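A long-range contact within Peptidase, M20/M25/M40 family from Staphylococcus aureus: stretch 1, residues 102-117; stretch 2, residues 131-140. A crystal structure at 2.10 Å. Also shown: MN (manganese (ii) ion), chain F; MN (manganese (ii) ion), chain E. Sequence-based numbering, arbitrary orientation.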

ATOM      1  N   ALA A 102     -23.822   2.861  31.580  1.00 40.64           N
ATOM      2  CA  ALA A 102     -24.043   2.240  30.281  1.00 40.77           C
ATOM      3  C   ALA A 102     -23.448   0.831  30.144  1.00 38.59           C
ATOM      4  O   ALA A 102     -23.384   0.300  29.029  1.00 38.68           O
ATOM      5  CB  ALA A 102     -23.511   3.161  29.159  1.00 42.12           C
ATOM      6  N   CYS A 103     -23.024   0.235  31.262  1.00 36.57           N
ATOM      7  CA  CYS A 103     -22.419  -1.114  31.263  1.00 34.96           C
ATOM      8  C   CYS A 103     -23.013  -2.040  32.337  1.00 33.89           C
ATOM      9  O   CYS A 103     -22.521  -3.152  32.551  1.00 33.00           O
ATOM     10  CB  CYS A 103     -20.895  -1.028  31.422  1.00 33.59           C
ATOM     11  SG  CYS A 103     -19.959  -2.375  30.638  1.00 33.96           S
ATOM     12  N   GLY A 104     -24.061  -1.572  33.015  1.00 34.60           N
ATOM     13  CA  GLY A 104     -24.800  -2.388  33.975  1.00 33.72           C
ATOM     14  C   GLY A 104     -24.118  -2.518  35.323  1.00 32.38           C
ATOM     15  O   GLY A 104     -24.460  -3.402  36.107  1.00 31.64           O
ATOM     16  N   HIS A 105     -23.160  -1.634  35.595  1.00 31.95           N
ATOM     17  CA  HIS A 105     -22.433  -1.633  36.870  1.00 31.25           C
ATOM     18  C   HIS A 105     -23.354  -1.287  38.047  1.00 31.71           C
ATOM     19  O   HIS A 105     -23.139  -1.745  39.165  1.00 31.16           O
ATOM     20  CB  HIS A 105     -21.247  -0.664  36.822  1.00 31.37           C
ATOM     21  CG  HIS A 105     -20.145  -1.085  35.900  1.00 31.47           C
ATOM     22  ND1 HIS A 105     -18.922  -0.449  35.870  1.00 31.92           N
ATOM     23  CD2 HIS A 105     -20.074  -2.075  34.977  1.00 30.08           C
ATOM     24  CE1 HIS A 105     -18.148  -1.025  34.971  1.00 31.02           C
ATOM     25  NE2 HIS A 105     -18.823  -2.011  34.413  1.00 31.27           N
ATOM     26  N   ASP A 106     -24.376  -0.473  37.788  1.00 33.20           N
ATOM     27  CA  ASP A 106     -25.428  -0.221  38.772  1.00 33.91           C
ATOM     28  C   ASP A 106     -26.159  -1.524  39.121  1.00 32.89           C
ATOM     29  O   ASP A 106     -26.439  -1.788  40.298  1.00 31.90           O
ATOM     30  CB  ASP A 106     -26.417   0.832  38.260  1.00 36.45           C
ATOM     31  CG  ASP A 106     -27.017   0.472  36.904  1.00 37.12           C
ATOM     32  OD1 ASP A 106     -26.341  -0.193  36.082  1.00 36.12           O
ATOM     33  OD2 ASP A 106     -28.177   0.853  36.668  1.00 37.64           O
ATOM     34  N   ALA A 107     -26.441  -2.337  38.101  1.00 31.90           N
ATOM     35  CA  ALA A 107     -27.083  -3.632  38.310  1.00 31.32           C
ATOM     36  C   ALA A 107     -26.154  -4.619  39.011  1.00 29.60           C
ATOM     37  O   ALA A 107     -26.595  -5.366  39.876  1.00 30.16           O
ATOM     38  CB  ALA A 107     -27.583  -4.208  37.002  1.00 32.08           C
ATOM     39  N   HIS A 108     -24.868  -4.616  38.666  1.00 28.25           N
ATOM     40  CA  HIS A 108     -23.912  -5.443  39.391  1.00 26.84           C
ATOM     41  C   HIS A 108     -23.874  -5.102  40.891  1.00 26.82           C
ATOM     42  O   HIS A 108     -23.883  -5.993  41.738  1.00 25.53           O
ATOM     43  CB  HIS A 108     -22.516  -5.346  38.790  1.00 26.01           C
ATOM     44  CG  HIS A 108     -22.452  -5.730  37.343  1.00 25.98           C
ATOM     45  ND1 HIS A 108     -21.467  -5.269  36.499  1.00 24.99           N
ATOM     46  CD2 HIS A 108     -23.257  -6.516  36.588  1.00 25.62           C
ATOM     47  CE1 HIS A 108     -21.661  -5.760  35.288  1.00 24.92           C
ATOM     48  NE2 HIS A 108     -22.745  -6.513  35.313  1.00 25.72           N
ATOM     49  N   THR A 109     -23.850  -3.811  41.201  1.00 27.27           N
ATOM     50  CA  THR A 109     -23.811  -3.356  42.586  1.00 27.98           C
ATOM     51  C   THR A 109     -25.109  -3.718  43.319  1.00 28.44           C
ATOM     52  O   THR A 109     -25.079  -4.217  44.447  1.00 27.85           O
ATOM     53  CB  THR A 109     -23.518  -1.842  42.637  1.00 29.12           C
ATOM     54  OG1 THR A 109     -22.306  -1.597  41.915  1.00 29.09           O
ATOM     55  CG2 THR A 109     -23.357  -1.341  44.071  1.00 29.29           C
ATOM     56  N   ALA A 110     -26.233  -3.510  42.645  1.00 29.28           N
ATOM     57  CA  ALA A 110     -27.549  -3.768  43.224  1.00 30.34           C
ATOM     58  C   ALA A 110     -27.707  -5.205  43.719  1.00 29.93           C
ATOM     59  O   ALA A 110     -28.057  -5.435  44.895  1.00 29.94           O
ATOM     60  CB  ALA A 110     -28.660  -3.409  42.226  1.00 31.42           C
ATOM     61  N   TYR A 111     -27.450  -6.168  42.836  1.00 29.22           N
ATOM     62  CA  TYR A 111     -27.664  -7.570  43.186  1.00 29.06           C
ATOM     63  C   TYR A 111     -26.656  -8.018  44.250  1.00 28.19           C
ATOM     64  O   TYR A 111     -27.006  -8.790  45.137  1.00 28.16           O
ATOM     65  CB  TYR A 111     -27.625  -8.488  41.954  1.00 28.86           C
ATOM     66  CG  TYR A 111     -26.263  -9.092  41.674  1.00 28.56           C
ATOM     67  CD1 TYR A 111     -25.808 -10.209  42.386  1.00 29.05           C
ATOM     68  CD2 TYR A 111     -25.429  -8.549  40.706  1.00 28.52           C
ATOM     69  CE1 TYR A 111     -24.546 -10.754  42.146  1.00 28.81           C
ATOM     70  CE2 TYR A 111     -24.168  -9.096  40.451  1.00 29.12           C
ATOM     71  CZ  TYR A 111     -23.739 -10.200  41.176  1.00 28.71           C
ATOM     72  OH  TYR A 111     -22.492 -10.739  40.932  1.00 29.73           O
ATOM     73  N   MET A 112     -25.417  -7.529  44.144  1.00 27.52           N
ATOM     74  CA  MET A 112     -24.357  -7.878  45.086  1.00 27.22           C
ATOM     75  C   MET A 112     -24.642  -7.363  46.498  1.00 27.62           C
ATOM     76  O   MET A 112     -24.383  -8.061  47.480  1.00 27.87           O
ATOM     77  CB  MET A 112     -23.002  -7.355  44.599  1.00 26.51           C
ATOM     78  CG  MET A 112     -21.834  -7.807  45.474  1.00 27.40           C
ATOM     79  SD  MET A 112     -21.600  -9.610  45.462  1.00 30.38           S
ATOM     80  CE  MET A 112     -20.767  -9.787  43.864  1.00 26.04           C
ATOM     81  N   LEU A 113     -25.164  -6.142  46.604  1.00 27.76           N
ATOM     82  CA  LEU A 113     -25.509  -5.601  47.921  1.00 27.98           C
ATOM     83  C   LEU A 113     -26.564  -6.467  48.605  1.00 27.99           C
ATOM     84  O   LEU A 113     -26.429  -6.800  49.786  1.00 28.38           O
ATOM     85  CB  LEU A 113     -25.983  -4.140  47.834  1.00 29.12           C
ATOM     86  CG  LEU A 113     -24.985  -3.032  47.479  1.00 28.91           C
ATOM     87  CD1 LEU A 113     -25.752  -1.750  47.245  1.00 30.45           C
ATOM     88  CD2 LEU A 113     -23.905  -2.822  48.548  1.00 28.37           C
ATOM     89  N   VAL A 114     -27.591  -6.854  47.857  1.00 27.52           N
ATOM     90  CA  VAL A 114     -28.679  -7.668  48.401  1.00 28.21           C
ATOM     91  C   VAL A 114     -28.247  -9.125  48.648  1.00 28.01           C
ATOM     92  O   VAL A 114     -28.683  -9.755  49.615  1.00 29.40           O
ATOM     93  CB  VAL A 114     -29.955  -7.577  47.513  1.00 29.31           C
ATOM     94  CG1 VAL A 114     -31.069  -8.472  48.050  1.00 28.80           C
ATOM     95  CG2 VAL A 114     -30.436  -6.135  47.428  1.00 28.60           C
ATOM     96  N   LEU A 115     -27.380  -9.653  47.792  1.00 27.20           N
ATOM     97  CA  LEU A 115     -26.830 -10.980  48.022  1.00 26.95           C
ATOM     98  C   LEU A 115     -25.945 -11.003  49.267  1.00 26.71           C
ATOM     99  O   LEU A 115     -25.986 -11.958  50.039  1.00 27.32           O
ATOM    100  CB  LEU A 115     -26.045 -11.464  46.810  1.00 26.49           C
ATOM    101  CG  LEU A 115     -25.253 -12.771  46.989  1.00 26.17           C
ATOM    102  CD1 LEU A 115     -26.163 -13.949  47.292  1.00 26.59           C
ATOM    103  CD2 LEU A 115     -24.424 -13.048  45.745  1.00 24.89           C
ATOM    104  N   ALA A 116     -25.138  -9.959  49.445  1.00 26.36           N
ATOM    105  CA  ALA A 116     -24.213  -9.890  50.572  1.00 26.84           C
ATOM    106  C   ALA A 116     -24.962  -9.836  51.904  1.00 27.95           C
ATOM    107  O   ALA A 116     -24.618 -10.557  52.845  1.00 28.70           O
ATOM    108  CB  ALA A 116     -23.279  -8.703  50.427  1.00 26.20           C
ATOM    109  N   GLU A 117     -25.990  -8.991  51.960  1.00 28.49           N
ATOM    110  CA  GLU A 117     -26.918  -8.922  53.091  1.00 29.86           C
ATOM    111  C   GLU A 117     -27.484 -10.302  53.404  1.00 30.10           C
ATOM    112  O   GLU A 117     -27.514 -10.729  54.570  1.00 30.27           O
ATOM    113  CB  GLU A 117     -28.057  -7.945  52.770  1.00 30.46           C
ATOM    114  CG  GLU A 117     -29.219  -7.966  53.777  1.00 34.04           C
ATOM    115  CD  GLU A 117     -30.376  -7.072  53.354  1.00 38.46           C
ATOM    116  OE1 GLU A 117     -31.533  -7.537  53.372  1.00 41.80           O
ATOM    117  OE2 GLU A 117     -30.131  -5.906  52.997  1.00 40.33           O
ATOM    118  N   VAL A 131     -15.484 -12.706  50.635  1.00 35.41           N
ATOM    119  CA  VAL A 131     -14.964 -11.364  50.462  1.00 35.12           C
ATOM    120  C   VAL A 131     -15.728 -10.731  49.300  1.00 33.16           C
ATOM    121  O   VAL A 131     -15.524 -11.086  48.148  1.00 32.65           O
ATOM    122  CB  VAL A 131     -13.428 -11.361  50.185  1.00 36.39           C
ATOM    123  CG1 VAL A 131     -12.934  -9.963  49.854  1.00 35.59           C
ATOM    124  CG2 VAL A 131     -12.672 -11.906  51.393  1.00 39.96           C
ATOM    125  N   VAL A 132     -16.614  -9.800  49.614  1.00 32.55           N
ATOM    126  CA  VAL A 132     -17.312  -9.059  48.589  1.00 31.57           C
ATOM    127  C   VAL A 132     -16.448  -7.869  48.197  1.00 32.40           C
ATOM    128  O   VAL A 132     -16.027  -7.094  49.060  1.00 34.00           O
ATOM    129  CB  VAL A 132     -18.687  -8.590  49.078  1.00 31.44           C
ATOM    130  CG1 VAL A 132     -19.401  -7.823  47.984  1.00 29.78           C
ATOM    131  CG2 VAL A 132     -19.506  -9.786  49.528  1.00 30.95           C
ATOM    132  N   ILE A 133     -16.174  -7.751  46.898  1.00 31.33           N
ATOM    133  CA  ILE A 133     -15.362  -6.674  46.357  1.00 32.18           C
ATOM    134  C   ILE A 133     -16.250  -5.707  45.579  1.00 31.66           C
ATOM    135  O   ILE A 133     -16.781  -6.055  44.523  1.00 31.20           O
ATOM    136  CB  ILE A 133     -14.238  -7.228  45.427  1.00 32.09           C
ATOM    137  CG1 ILE A 133     -13.281  -8.133  46.210  1.00 32.94           C
ATOM    138  CG2 ILE A 133     -13.460  -6.092  44.752  1.00 32.60           C
ATOM    139  CD1 ILE A 133     -12.316  -8.929  45.328  1.00 34.49           C
ATOM    140  N   HIS A 134     -16.420  -4.500  46.111  1.00 32.47           N
ATOM    141  CA  HIS A 134     -17.089  -3.430  45.385  1.00 32.48           C
ATOM    142  C   HIS A 134     -16.014  -2.536  44.769  1.00 33.39           C
ATOM    143  O   HIS A 134     -15.324  -1.800  45.481  1.00 34.88           O
ATOM    144  CB  HIS A 134     -18.023  -2.635  46.314  1.00 33.63           C
ATOM    145  CG  HIS A 134     -19.278  -3.366  46.681  1.00 32.36           C
ATOM    146  ND1 HIS A 134     -19.487  -3.903  47.934  1.00 33.83           N
ATOM    147  CD2 HIS A 134     -20.394  -3.638  45.964  1.00 30.93           C
ATOM    148  CE1 HIS A 134     -20.681  -4.470  47.973  1.00 32.05           C
ATOM    149  NE2 HIS A 134     -21.249  -4.330  46.789  1.00 31.53           N
ATOM    150  N   GLN A 135     -15.869  -2.623  43.446  1.00 32.79           N
ATOM    151  CA  GLN A 135     -14.736  -2.031  42.735  1.00 33.55           C
ATOM    152  C   GLN A 135     -15.100  -0.774  41.946  1.00 34.30           C
ATOM    153  O   GLN A 135     -16.042  -0.789  41.157  1.00 33.12           O
ATOM    154  CB  GLN A 135     -14.109  -3.068  41.792  1.00 32.74           C
ATOM    155  CG  GLN A 135     -12.774  -2.656  41.176  1.00 33.14           C
ATOM    156  CD  GLN A 135     -12.492  -3.377  39.878  1.00 33.19           C
ATOM    157  OE1 GLN A 135     -12.316  -4.598  39.848  1.00 31.84           O
ATOM    158  NE2 GLN A 135     -12.453  -2.624  38.786  1.00 32.73           N
ATOM    159  N   PRO A 136     -14.349   0.320  42.159  1.00 36.62           N
ATOM    160  CA  PRO A 136     -14.472   1.506  41.323  1.00 38.20           C
ATOM    161  C   PRO A 136     -13.574   1.400  40.088  1.00 38.35           C
ATOM    162  O   PRO A 136     -12.823   0.428  39.946  1.00 37.51           O
ATOM    163  CB  PRO A 136     -13.937   2.613  42.232  1.00 40.77           C
ATOM    164  CG  PRO A 136     -12.887   1.948  43.026  1.00 41.03           C
ATOM    165  CD  PRO A 136     -13.415   0.549  43.277  1.00 38.46           C
ATOM    166  N   ALA A 137     -13.673   2.390  39.206  1.00 39.88           N
ATOM    167  CA  ALA A 137     -12.639   2.662  38.199  1.00 41.05           C
ATOM    168  C   ALA A 137     -12.334   1.519  37.222  1.00 39.39           C
ATOM    169  O   ALA A 137     -11.230   1.437  36.696  1.00 40.26           O
ATOM    170  CB  ALA A 137     -11.349   3.128  38.899  1.00 43.03           C
ATOM    171  N   GLU A 138     -13.311   0.652  36.969  1.00 38.09           N
ATOM    172  CA  GLU A 138     -13.131  -0.459  36.028  1.00 37.02           C
ATOM    173  C   GLU A 138     -12.901   0.038  34.594  1.00 37.21           C
ATOM    174  O   GLU A 138     -12.115  -0.542  33.851  1.00 37.12           O
ATOM    175  CB  GLU A 138     -14.336  -1.415  36.090  1.00 35.44           C
ATOM    176  CG  GLU A 138     -14.195  -2.711  35.275  1.00 36.21           C
ATOM    177  CD  GLU A 138     -14.436  -2.537  33.775  1.00 37.92           C
ATOM    178  OE1 GLU A 138     -15.284  -1.692  33.390  1.00 38.82           O
ATOM    179  OE2 GLU A 138     -13.776  -3.251  32.980  1.00 36.67           O
ATOM    180  N   GLU A 139     -13.571   1.126  34.223  1.00 38.43           N
ATOM    181  CA  GLU A 139     -13.687   1.541  32.821  1.00 38.68           C
ATOM    182  C   GLU A 139     -12.486   2.259  32.214  1.00 39.95           C
ATOM    183  O   GLU A 139     -12.287   2.223  30.990  1.00 39.55           O
ATOM    184  CB  GLU A 139     -14.941   2.399  32.632  1.00 39.67           C
ATOM    185  CG  GLU A 139     -16.240   1.645  32.883  1.00 38.77           C
ATOM    186  CD  GLU A 139     -16.583   0.647  31.784  1.00 38.41           C
ATOM    187  OE1 GLU A 139     -15.743   0.381  30.895  1.00 37.43           O
ATOM    188  OE2 GLU A 139     -17.712   0.113  31.813  1.00 38.93           O
ATOM    189  N   VAL A 140     -11.708   2.932  33.058  1.00 41.37           N
ATOM    190  CA  VAL A 140     -10.615   3.784  32.579  1.00 43.11           C
ATOM    191  C   VAL A 140      -9.278   3.322  33.163  1.00 43.53           C
ATOM    192  O   VAL A 140      -9.150   3.206  34.379  1.00 43.61           O
ATOM    193  CB  VAL A 140     -10.860   5.284  32.918  1.00 45.66           C
ATOM    194  CG1 VAL A 140      -9.840   6.176  32.215  1.00 47.69           C
ATOM    195  CG2 VAL A 140     -12.274   5.705  32.544  1.00 45.24           C
TER
HETATM  196 MN    MN F 402     -18.601  -3.390  32.605  1.00 35.56          MN
HETATM  197 MN    MN E 401     -17.874  -1.225  30.116  1.00 55.48          MN
HETATM  198  O   HOH W   1     -16.499  -2.647  31.530  1.00 31.85           O
HETATM  199  O   HOH W   2     -17.270  -4.437  34.099  1.00 36.08           O

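Two different chemistries join the helix 105-117 and the loop before it to the strand 131-135 and the loop after it: packing at one end, metal at the other. Helix and strand run nearly antiparallel, at 153°, with axes 10.0 Å apart at their closest; 373 Å² is buried, both sides summed, and no direct hydrogen bond crosses.

His134 covers the most surface. Its CA-to-CB bond points sideways, but the ring reaches over to the helix and packs against Leu113, Met112 and the CG2 methyl of Thr109, while Thr109 OG1 is spent on a hydrogen bond to His105 O (2.9 Å).

Val132, two residues back, points toward the helix. Val132 CG1 meets Met112 CG at 3.5 Å; Val132 CG2 meets Ala116 CB at 4.0 Å. Ala116 CA and Val132 CA lie 7.2 Å apart, and the small Ala116 side chain meets the valine there.

His105, in the first turn, points toward the loop. His105 CE1 lies 3.3 Å from Glu138 OE1, at the ring edge, and 3.4 Å from Glu139 OE2; His105 NE2 binds MN of chain F (2.3 Å). Cys103 SG bridges MN of chain F (2.6 Å) and MN of chain E (2.4 Å). Glu139 OE2 binds MN of chain E (2.2 Å), so that ion joins the stretches directly. Water 1 binds both metals and donates a short hydrogen bond to Glu138 OE1 (2.4 Å), linking Glu138 to them.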